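VIN1 (Oscarella pearsei, PDB 6BFI) is a sponge vinculin homolog that binds actin filaments and may play a role in cell-cell adhesion. Local coordinates at residues A158-N163 / P203-S208; I209-L214 / K225-G230; H276-A281 / D293-C298; D326-E331 / R347-A352. One frame throughout, in Å; residues are numbered along the deposited sequence.

Contact 1. Residues A158-N163 / P203-S208; sequences ATFLQN and PILISS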
# COMPACT_ATOMS: atom_id res chain seq x y z
N ALA A 158 -23.03 19.18 27.99
CA ALA A 158 -22.72 18.27 29.10
C ALA A 158 -23.57 17.00 29.01
O ALA A 158 -23.04 15.89 29.06
CB ALA A 158 -22.94 18.98 30.43
N THR A 159 -24.89 17.16 28.89
CA THR A 159 -25.76 15.99 28.81
C THR A 159 -25.47 15.16 27.57
O THR A 159 -25.34 13.93 27.64
CB THR A 159 -27.23 16.44 28.81
OG1 THR A 159 -27.51 17.16 27.61
CG2 THR A 159 -27.51 17.33 30.02
N PHE A 160 -25.36 15.82 26.41
CA PHE A 160 -25.01 15.13 25.18
C PHE A 160 -23.69 14.39 25.32
O PHE A 160 -23.55 13.25 24.85
CB PHE A 160 -24.95 16.13 24.02
CG PHE A 160 -24.16 15.66 22.84
CD1 PHE A 160 -24.74 14.85 21.87
CD2 PHE A 160 -22.83 16.04 22.67
CE1 PHE A 160 -24.01 14.42 20.78
CE2 PHE A 160 -22.10 15.62 21.58
CZ PHE A 160 -22.69 14.81 20.63
N LEU A 161 -22.70 15.02 25.96
CA LEU A 161 -21.41 14.36 26.18
C LEU A 161 -21.57 13.10 27.02
O LEU A 161 -21.08 12.03 26.65
CB LEU A 161 -20.44 15.35 26.84
CG LEU A 161 -18.93 15.17 26.70
CD1 LEU A 161 -18.22 16.44 27.16
CD2 LEU A 161 -18.41 13.97 27.47
N GLN A 162 -22.27 13.22 28.16
CA GLN A 162 -22.46 12.07 29.04
C GLN A 162 -23.34 10.99 28.43
O GLN A 162 -23.38 9.88 28.96
CB GLN A 162 -23.04 12.52 30.38
CG GLN A 162 -24.56 12.54 30.43
CD GLN A 162 -25.08 12.92 31.80
OE1 GLN A 162 -24.46 13.69 32.53
NE2 GLN A 162 -26.24 12.36 32.17
N ASN A 163 -24.06 11.29 27.34
CA ASN A 163 -24.74 10.25 26.59
C ASN A 163 -23.88 9.68 25.47
O ASN A 163 -24.10 8.53 25.06
CB ASN A 163 -26.05 10.79 25.99
CG ASN A 163 -26.97 11.38 27.04
OD1 ASN A 163 -26.75 11.20 28.23
ND2 ASN A 163 -28.00 12.08 26.58
N PRO A 203 -12.81 14.59 21.03
CA PRO A 203 -12.57 15.87 21.71
C PRO A 203 -12.58 17.06 20.77
O PRO A 203 -12.89 18.18 21.20
CB PRO A 203 -11.19 15.67 22.37
CG PRO A 203 -10.52 14.68 21.50
CD PRO A 203 -11.60 13.74 21.05
N ILE A 204 -12.25 16.85 19.49
CA ILE A 204 -12.39 17.93 18.52
C ILE A 204 -13.85 18.33 18.39
O ILE A 204 -14.18 19.52 18.31
CB ILE A 204 -11.80 17.50 17.16
CG1 ILE A 204 -10.46 16.78 17.35
CG2 ILE A 204 -11.63 18.71 16.25
CD1 ILE A 204 -9.45 17.57 18.14
N LEU A 205 -14.74 17.34 18.36
CA LEU A 205 -16.17 17.62 18.27
C LEU A 205 -16.64 18.42 19.48
O LEU A 205 -17.27 19.47 19.33
CB LEU A 205 -16.95 16.32 18.15
CG LEU A 205 -18.47 16.47 18.18
CD1 LEU A 205 -18.93 17.45 17.12
CD2 LEU A 205 -19.15 15.12 17.99
N ILE A 206 -16.35 17.93 20.69
CA ILE A 206 -16.83 18.66 21.87
C ILE A 206 -16.22 20.05 21.93
O ILE A 206 -16.88 21.01 22.38
CB ILE A 206 -16.57 17.86 23.16
CG1 ILE A 206 -15.08 17.80 23.48
CG2 ILE A 206 -17.16 16.46 23.05
CD1 ILE A 206 -14.77 17.25 24.86
N SER A 207 -14.98 20.21 21.45
CA SER A 207 -14.36 21.53 21.44
C SER A 207 -15.09 22.48 20.49
O SER A 207 -15.46 23.60 20.87
CB SER A 207 -12.88 21.40 21.06
OG SER A 207 -12.24 22.67 21.08
N SER A 208 -15.32 22.03 19.25
CA SER A 208 -16.03 22.86 18.29
C SER A 208 -17.42 23.24 18.80
O SER A 208 -17.86 24.39 18.64
CB SER A 208 -16.14 22.13 16.95
OG SER A 208 -16.82 20.90 17.09

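Contact 2. Residues I209-L214 / K225-G230; sequences IRVCCL and KDAAFG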
# COMPACT_ATOMS: atom_id res chain seq x y z
N ILE A 209 -18.12 22.29 19.43
CA ILE A 209 -19.40 22.60 20.06
C ILE A 209 -19.23 23.70 21.10
O ILE A 209 -20.05 24.62 21.19
CB ILE A 209 -20.02 21.34 20.68
CG1 ILE A 209 -20.30 20.29 19.61
CG2 ILE A 209 -21.31 21.69 21.40
CD1 ILE A 209 -20.75 18.97 20.18
N ARG A 210 -18.16 23.63 21.89
CA ARG A 210 -17.91 24.65 22.90
C ARG A 210 -17.76 26.03 22.25
O ARG A 210 -18.34 27.01 22.73
CB ARG A 210 -16.67 24.29 23.71
CG ARG A 210 -16.54 25.03 25.03
CD ARG A 210 -15.97 24.10 26.09
NE ARG A 210 -16.94 23.07 26.46
CZ ARG A 210 -16.61 21.91 27.02
NH1 ARG A 210 -15.34 21.62 27.27
NH2 ARG A 210 -17.56 21.03 27.32
N VAL A 211 -17.00 26.12 21.15
CA VAL A 211 -16.87 27.43 20.51
C VAL A 211 -18.21 27.90 19.96
O VAL A 211 -18.50 29.10 19.95
CB VAL A 211 -15.77 27.44 19.43
CG1 VAL A 211 -14.85 26.24 19.55
CG2 VAL A 211 -16.37 27.55 18.02
N CYS A 212 -19.06 26.97 19.50
CA CYS A 212 -20.39 27.38 19.05
C CYS A 212 -21.21 27.95 20.19
O CYS A 212 -21.87 28.99 20.04
CB CYS A 212 -21.11 26.19 18.40
SG CYS A 212 -20.40 25.64 16.83
N CYS A 213 -21.18 27.29 21.36
CA CYS A 213 -21.91 27.79 22.52
C CYS A 213 -21.40 29.15 22.96
O CYS A 213 -22.18 29.98 23.44
CB CYS A 213 -21.81 26.80 23.68
SG CYS A 213 -22.53 25.18 23.34
N LEU A 214 -20.10 29.41 22.82
CA LEU A 214 -19.59 30.72 23.19
C LEU A 214 -19.94 31.79 22.16
O LEU A 214 -20.19 32.94 22.53
CB LEU A 214 -18.08 30.67 23.41
CG LEU A 214 -17.59 29.89 24.63
CD1 LEU A 214 -16.25 30.42 25.11
CD2 LEU A 214 -18.62 29.93 25.76
N LYS A 225 -21.69 31.03 11.26
CA LYS A 225 -21.70 30.11 10.12
C LYS A 225 -20.43 29.27 10.06
O LYS A 225 -20.49 28.07 9.77
CB LYS A 225 -21.88 30.90 8.82
CG LYS A 225 -23.32 30.95 8.32
CD LYS A 225 -23.49 32.03 7.26
CE LYS A 225 -22.41 31.94 6.19
NZ LYS A 225 -22.46 33.11 5.27
N ASP A 226 -19.28 29.88 10.34
CA ASP A 226 -18.01 29.16 10.23
C ASP A 226 -17.79 28.23 11.41
O ASP A 226 -17.21 27.15 11.25
CB ASP A 226 -16.86 30.14 10.08
CG ASP A 226 -16.93 30.94 8.80
OD1 ASP A 226 -17.20 30.34 7.74
OD2 ASP A 226 -16.75 32.17 8.85
N ALA A 227 -18.22 28.63 12.61
CA ALA A 227 -18.14 27.73 13.76
C ALA A 227 -19.04 26.52 13.55
O ALA A 227 -18.64 25.37 13.79
CB ALA A 227 -18.52 28.48 15.04
N ALA A 228 -20.27 26.77 13.09
CA ALA A 228 -21.17 25.67 12.74
C ALA A 228 -20.56 24.80 11.65
O ALA A 228 -20.72 23.57 11.67
CB ALA A 228 -22.52 26.22 12.31
N PHE A 229 -19.86 25.41 10.70
CA PHE A 229 -19.19 24.63 9.66
C PHE A 229 -18.13 23.72 10.26
O PHE A 229 -18.02 22.55 9.87
CB PHE A 229 -18.57 25.56 8.61
CG PHE A 229 -17.81 24.82 7.54
CD1 PHE A 229 -16.45 24.57 7.67
CD2 PHE A 229 -18.45 24.38 6.40
CE1 PHE A 229 -15.75 23.89 6.69
CE2 PHE A 229 -17.76 23.70 5.41
CZ PHE A 229 -16.41 23.46 5.56
N GLY A 230 -17.33 24.23 11.20
CA GLY A 230 -16.33 23.39 11.84
C GLY A 230 -16.96 22.22 12.57
O GLY A 230 -16.58 21.06 12.35

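Contact 3. Residues H276-A281 / D293-C298; sequences HQAQDA and DAVRKC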
# COMPACT_ATOMS: atom_id res chain seq x y z
N HIS A 276 12.53 0.33 -17.51
CA HIS A 276 13.63 -0.62 -17.39
C HIS A 276 13.57 -1.69 -18.47
O HIS A 276 14.61 -2.11 -18.99
CB HIS A 276 13.60 -1.26 -16.00
CG HIS A 276 13.63 -0.26 -14.88
ND1 HIS A 276 13.41 -0.61 -13.56
CD2 HIS A 276 13.85 1.08 -14.88
CE1 HIS A 276 13.49 0.47 -12.81
NE2 HIS A 276 13.75 1.51 -13.58
N GLN A 277 12.36 -2.14 -18.83
CA GLN A 277 12.22 -3.12 -19.90
C GLN A 277 12.64 -2.53 -21.24
O GLN A 277 13.26 -3.23 -22.06
CB GLN A 277 10.77 -3.60 -19.97
CG GLN A 277 10.35 -4.48 -18.80
CD GLN A 277 10.70 -5.94 -19.02
OE1 GLN A 277 10.32 -6.53 -20.03
NE2 GLN A 277 11.42 -6.53 -18.07
N ALA A 278 12.32 -1.26 -21.48
CA ALA A 278 12.75 -0.62 -22.72
C ALA A 278 14.26 -0.43 -22.74
O ALA A 278 14.90 -0.58 -23.79
CB ALA A 278 12.03 0.72 -22.89
N GLN A 279 14.85 -0.11 -21.59
CA GLN A 279 16.31 0.02 -21.51
C GLN A 279 16.99 -1.31 -21.77
O GLN A 279 17.98 -1.37 -22.51
CB GLN A 279 16.71 0.57 -20.14
CG GLN A 279 16.28 2.02 -19.90
CD GLN A 279 16.23 2.38 -18.42
OE1 GLN A 279 16.66 1.60 -17.56
NE2 GLN A 279 15.70 3.56 -18.12
N ASP A 280 16.48 -2.40 -21.19
CA ASP A 280 17.10 -3.70 -21.38
C ASP A 280 16.92 -4.20 -22.81
O ASP A 280 17.83 -4.82 -23.38
CB ASP A 280 16.55 -4.71 -20.38
CG ASP A 280 17.20 -4.59 -19.02
OD1 ASP A 280 17.86 -3.56 -18.76
OD2 ASP A 280 17.05 -5.52 -18.20
N ALA A 281 15.75 -3.96 -23.40
CA ALA A 281 15.54 -4.40 -24.78
C ALA A 281 16.35 -3.57 -25.76
O ALA A 281 16.78 -4.08 -26.80
CB ALA A 281 14.05 -4.34 -25.14
N ASP A 293 7.43 1.17 -29.19
CA ASP A 293 6.20 1.67 -28.59
C ASP A 293 6.41 1.98 -27.11
O ASP A 293 5.99 3.03 -26.62
CB ASP A 293 5.06 0.67 -28.78
CG ASP A 293 4.55 0.64 -30.21
OD1 ASP A 293 4.69 1.66 -30.92
OD2 ASP A 293 4.00 -0.41 -30.63
N ALA A 294 7.06 1.06 -26.39
CA ALA A 294 7.35 1.32 -24.98
C ALA A 294 8.24 2.55 -24.81
O ALA A 294 8.02 3.36 -23.90
CB ALA A 294 8.01 0.09 -24.35
N VAL A 295 9.24 2.70 -25.68
CA VAL A 295 10.12 3.87 -25.62
C VAL A 295 9.31 5.15 -25.83
O VAL A 295 9.52 6.15 -25.13
CB VAL A 295 11.25 3.74 -26.66
CG1 VAL A 295 12.05 5.03 -26.73
CG2 VAL A 295 12.15 2.57 -26.32
N ARG A 296 8.37 5.13 -26.78
CA ARG A 296 7.55 6.31 -27.02
C ARG A 296 6.66 6.61 -25.82
O ARG A 296 6.42 7.78 -25.50
CB ARG A 296 6.71 6.12 -28.29
CG ARG A 296 7.54 6.21 -29.56
CD ARG A 296 6.69 6.18 -30.82
NE ARG A 296 7.42 6.72 -31.97
CZ ARG A 296 8.19 5.99 -32.78
NH1 ARG A 296 8.33 4.69 -32.56
NH2 ARG A 296 8.81 6.56 -33.79
N LYS A 297 6.17 5.57 -25.13
CA LYS A 297 5.44 5.81 -23.89
C LYS A 297 6.33 6.46 -22.84
O LYS A 297 5.89 7.35 -22.11
CB LYS A 297 4.86 4.49 -23.35
CG LYS A 297 3.85 3.83 -24.27
CD LYS A 297 3.09 2.74 -23.54
CE LYS A 297 2.29 1.87 -24.50
NZ LYS A 297 1.39 2.68 -25.37
N CYS A 298 7.60 6.04 -22.77
CA CYS A 298 8.52 6.67 -21.82
C CYS A 298 8.76 8.13 -22.18
O CYS A 298 8.89 8.98 -21.29
CB CYS A 298 9.83 5.89 -21.78
SG CYS A 298 9.67 4.23 -21.10

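Contact 4. Residues D326-E331 / R347-A352; sequences DQILKE and RALAHA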
# COMPACT_ATOMS: atom_id res chain seq x y z
N ASP A 326 13.28 11.04 -29.63
CA ASP A 326 12.45 10.89 -30.82
C ASP A 326 13.30 10.89 -32.09
O ASP A 326 13.06 10.11 -33.01
CB ASP A 326 11.40 11.99 -30.88
CG ASP A 326 10.02 11.51 -30.47
OD1 ASP A 326 9.69 10.34 -30.76
OD2 ASP A 326 9.27 12.29 -29.85
N GLN A 327 14.31 11.77 -32.15
CA GLN A 327 15.20 11.79 -33.30
C GLN A 327 15.95 10.48 -33.45
O GLN A 327 16.06 9.92 -34.55
CB GLN A 327 16.17 12.97 -33.19
CG GLN A 327 17.05 13.16 -34.42
CD GLN A 327 16.27 13.57 -35.65
OE1 GLN A 327 15.16 14.11 -35.54
NE2 GLN A 327 16.83 13.32 -36.82
N ILE A 328 16.48 9.96 -32.34
CA ILE A 328 17.16 8.66 -32.38
C ILE A 328 16.21 7.58 -32.86
O ILE A 328 16.60 6.67 -33.61
CB ILE A 328 17.75 8.32 -30.99
CG1 ILE A 328 18.86 9.30 -30.63
CG2 ILE A 328 18.28 6.90 -30.97
CD1 ILE A 328 19.60 8.95 -29.36
N LEU A 329 14.93 7.66 -32.47
CA LEU A 329 13.96 6.67 -32.92
C LEU A 329 13.73 6.76 -34.42
O LEU A 329 13.67 5.73 -35.11
CB LEU A 329 12.64 6.85 -32.17
CG LEU A 329 12.40 5.89 -31.00
CD1 LEU A 329 13.57 5.91 -30.03
CD2 LEU A 329 11.10 6.22 -30.29
N LYS A 330 13.62 7.98 -34.95
CA LYS A 330 13.48 8.14 -36.40
C LYS A 330 14.69 7.58 -37.13
O LYS A 330 14.54 6.92 -38.17
CB LYS A 330 13.27 9.61 -36.74
CG LYS A 330 12.05 10.23 -36.07
CD LYS A 330 12.22 11.72 -35.87
CE LYS A 330 11.12 12.29 -34.98
NZ LYS A 330 11.36 13.72 -34.63
N GLU A 331 15.89 7.81 -36.60
CA GLU A 331 17.09 7.27 -37.22
C GLU A 331 17.09 5.74 -37.19
O GLU A 331 17.46 5.09 -38.18
CB GLU A 331 18.33 7.81 -36.51
CG GLU A 331 18.56 9.30 -36.73
CD GLU A 331 19.74 9.85 -35.95
OE1 GLU A 331 19.77 9.68 -34.71
OE2 GLU A 331 20.65 10.44 -36.58
N ARG A 347 22.67 -1.64 -33.61
CA ARG A 347 22.78 -2.05 -32.21
C ARG A 347 23.43 -0.96 -31.37
O ARG A 347 23.02 -0.73 -30.23
CB ARG A 347 23.58 -3.35 -32.10
CG ARG A 347 22.81 -4.59 -32.53
CD ARG A 347 23.57 -5.86 -32.18
NE ARG A 347 24.85 -5.94 -32.88
CZ ARG A 347 25.01 -6.52 -34.07
NH1 ARG A 347 23.98 -7.07 -34.69
NH2 ARG A 347 26.21 -6.55 -34.64
N ALA A 348 24.44 -0.28 -31.91
CA ALA A 348 25.10 0.79 -31.17
C ALA A 348 24.17 1.99 -31.00
O ALA A 348 24.16 2.63 -29.94
CB ALA A 348 26.39 1.20 -31.87
N LEU A 349 23.38 2.30 -32.03
CA LEU A 349 22.41 3.38 -31.92
C LEU A 349 21.32 3.03 -30.92
O LEU A 349 20.86 3.89 -30.15
CB LEU A 349 21.82 3.69 -33.29
CG LEU A 349 20.94 4.94 -33.42
CD1 LEU A 349 21.68 6.17 -32.90
CD2 LEU A 349 20.51 5.13 -34.86
N ALA A 350 20.89 1.76 -30.90
CA ALA A 350 19.89 1.33 -29.93
C ALA A 350 20.44 1.39 -28.51
O ALA A 350 19.73 1.78 -27.58
CB ALA A 350 19.40 -0.07 -30.26
N HIS A 351 21.69 0.98 -28.33
CA HIS A 351 22.31 1.06 -27.01
C HIS A 351 22.44 2.51 -26.55
O HIS A 351 22.20 2.82 -25.37
CB HIS A 351 23.68 0.38 -27.04
CG HIS A 351 24.29 0.18 -25.68
ND1 HIS A 351 24.91 1.20 -24.99
CD2 HIS A 351 24.38 -0.92 -24.90
CE1 HIS A 351 25.35 0.73 -23.83
NE2 HIS A 351 25.05 -0.55 -23.76
N ALA A 352 22.81 3.41 -27.47
CA ALA A 352 22.83 4.83 -27.14
C ALA A 352 21.44 5.32 -26.74
O ALA A 352 21.30 6.13 -25.82
CB ALA A 352 23.38 5.64 -28.31

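Contact 1. Residues A158-N163 / P203-S208
Phe160 meets Leu205 and Leu161 meets Ile206, two apolar pairs that join residues 158-163 to residues 203-208 with no hydrogen bond between them. In the first pair, the methyl CD2 of Leu205 lies near the plane of the Phe160 ring, at its edge, 4.4 Å from CZ of Phe160. In the second, terminal methyls meet, with CD1 of Leu161 4.2 Å from CD1 of Ile206. Leu161 reaches across because its CG is roughly anti to the backbone N (chi1 -156°) and the chain beyond continues outward. These long, branched side chains suit helices whose nearest CA atoms, those of Leu161 and Ile206, are still 7.6 Å apart.

The hydroxyl of the buried Ser208 donates to the carbonyl O of Leu205, with OG 2.7 Å from O and tilted 25° from the carbonyl plane, a partner within its own helix. ND2 of Asn163 bonds to OH of Tyr144.

Tyr144 also meets the Phe160 ring, while Leu205 touches Val234, Ile235 and Leu238 of helix 224-249. Consecutive helices 154-178 and 185-215 running in opposite senses with facing apolar residues, Phe160 and Leu205 buried, Leu161 and Ile206 nearer the edge, are typical of the antiparallel helical bundles of the vinculin family.

Contact 2. Residues I209-L214 / K225-G230
Ala227 meets both Val211 and Cys212 where helices 185-215 and 224-249 form an antiparallel helical hairpin, the recurring unit of vinculin-family bundles. The short segments run at 159° to each other with their axes 8.9 Å apart. Such closeness suits small residues: the CA atoms of Cys212 and Ala227 are 5.8 Å apart, and the one methyl of Ala227 is enough to reach both Val211 and Cys212.

Cys212 places its sulfur through its first torsion. With chi1 at -68°, SG stands anti to the carbonyl carbon and beside the backbone N, which lays it alongside the facing helix although its CB does not point straight at that helix. Val211 does point there. Its chi1 of -16° makes CG1 nearly eclipse the backbone N, an uncommon and probably strained arrangement, while CG2 is the methyl that makes the contact, 3.8 Å from CB of Ala227. Val211 also touches Tyr471 of helix 466-493, and Ala227 touches Val458 of helix 452-460, so other helices border this buried seam.

The sulfur of Cys212 straddles side chain and backbone of its neighbour: SG is 3.8 Å from CB of Ala227 and 3.5 Å from the carbonyl O of that same residue.

Contact 3. Residues H276-A281 / D293-C298
The methyl of Ala278 faces both Ala294 and Val295, and these two pairs make up the close packing between residues 276-281 and 293-298. CB of Ala278 lies 3.9 Å from CG2 of Val295 and 4.3 Å from CB of Ala294. A side chain no longer than a methyl suits this place, since the CA atoms of Ala278 and Val295 are 6.0 Å apart. Val295 adds breadth by its branching: chi1 of 173° sets CG1 anti to the backbone N and turns CG2, beside that N, to Ala278. Leu357 of helix 344-375 also touches Ala278 and Cys298, and Leu329 of helix 312-338 touches Val295, so further helices cover the tight side.

Away from this seam, polar residues point to other partners. Glu361 accepts two hydrogen bonds, NE2 of His276 to OE2 and NE2 of the buried Gln279 to OE1. Asp280 forms a salt bridge with Arg621, and Arg296 forms one with Glu333. The exposed Lys297 marks the solvent side.

Helices 268-283 and 289-306 thus form a hairpin within a helical bundle, alanines and a valine at the join, polar and charged groups on the flanks. With no hydrogen bond or ion pair across the two segments, their association rests on shape and the burial of methyl groups, whereas hydrogen bonds and salt bridges tie the flanks to other parts of the chain.

Contact 4. Residues D326-E331 / R347-A352
Leu349 meets both Ile328 and Glu331, giving each of its two methyls a different partner. CD1 approaches the branch methyl of Ile328, with CG2 of Ile328 4.0 Å from CD1 of Leu349, and the two side chains cross obliquely. The same CG2 of Ile328 is also 4.0 Å from the carbonyl O of Leu349, so it rests against backbone as well as side chain. The other methyl of Leu349, CD2, lies 3.8 Å from CB of Glu331. Glutamate suits this edge because the aliphatic base of its side chain can pack against leucine while its chain, extended beyond CG, carries the carboxylate onward at an exposed position.

Torsions decide which atoms touch. Leu349 projects across the gap with CG anti to its backbone N (chi1 -171°), and in Ile328 it is CG2 that takes the anti position, CG1 lying beside the backbone N. Branched side chains of this length span helices whose CA atoms at Ile328 and Leu349 are 7.5 Å apart.

Those helices, 312-338 and 344-375, follow each other in the chain and run in opposite senses, an antiparallel hairpin of the kind from which vinculin-family bundles are built. Further along the hairpin, the apolar Leu332 and Leu335 also touch Leu349, and apolar Ala353 and the stem of Lys356 touch Ile328, so side-chain packing continues past the two segments. Farther out, Asp326 is held to Arg303 of helix 289-306 by a salt bridge, and NE2 of His351 is hydrogen-bonded to the carbonyl O of Pro625.

In the fold
The contacts form two neighbouring pairs on well-separated parts of the chain. Contacts 1 and 2 share helix 185-215, which packs against the helix before it in one and the helix after it in the other; Phe160 of contact 1 touches Ile209 of contact 2. Contacts 3 and 4 share no helix, but touch through Arg296 and Leu329. The centres of contacts 1 and 4 are about 68 Å apart. Contacts 2 and 3 are buried and use alanine to bring helices close, contact 1 is partly buried, and contact 4 lies at the surface, where leucine meets a glutamate stem. None has a hydrogen bond between its segments.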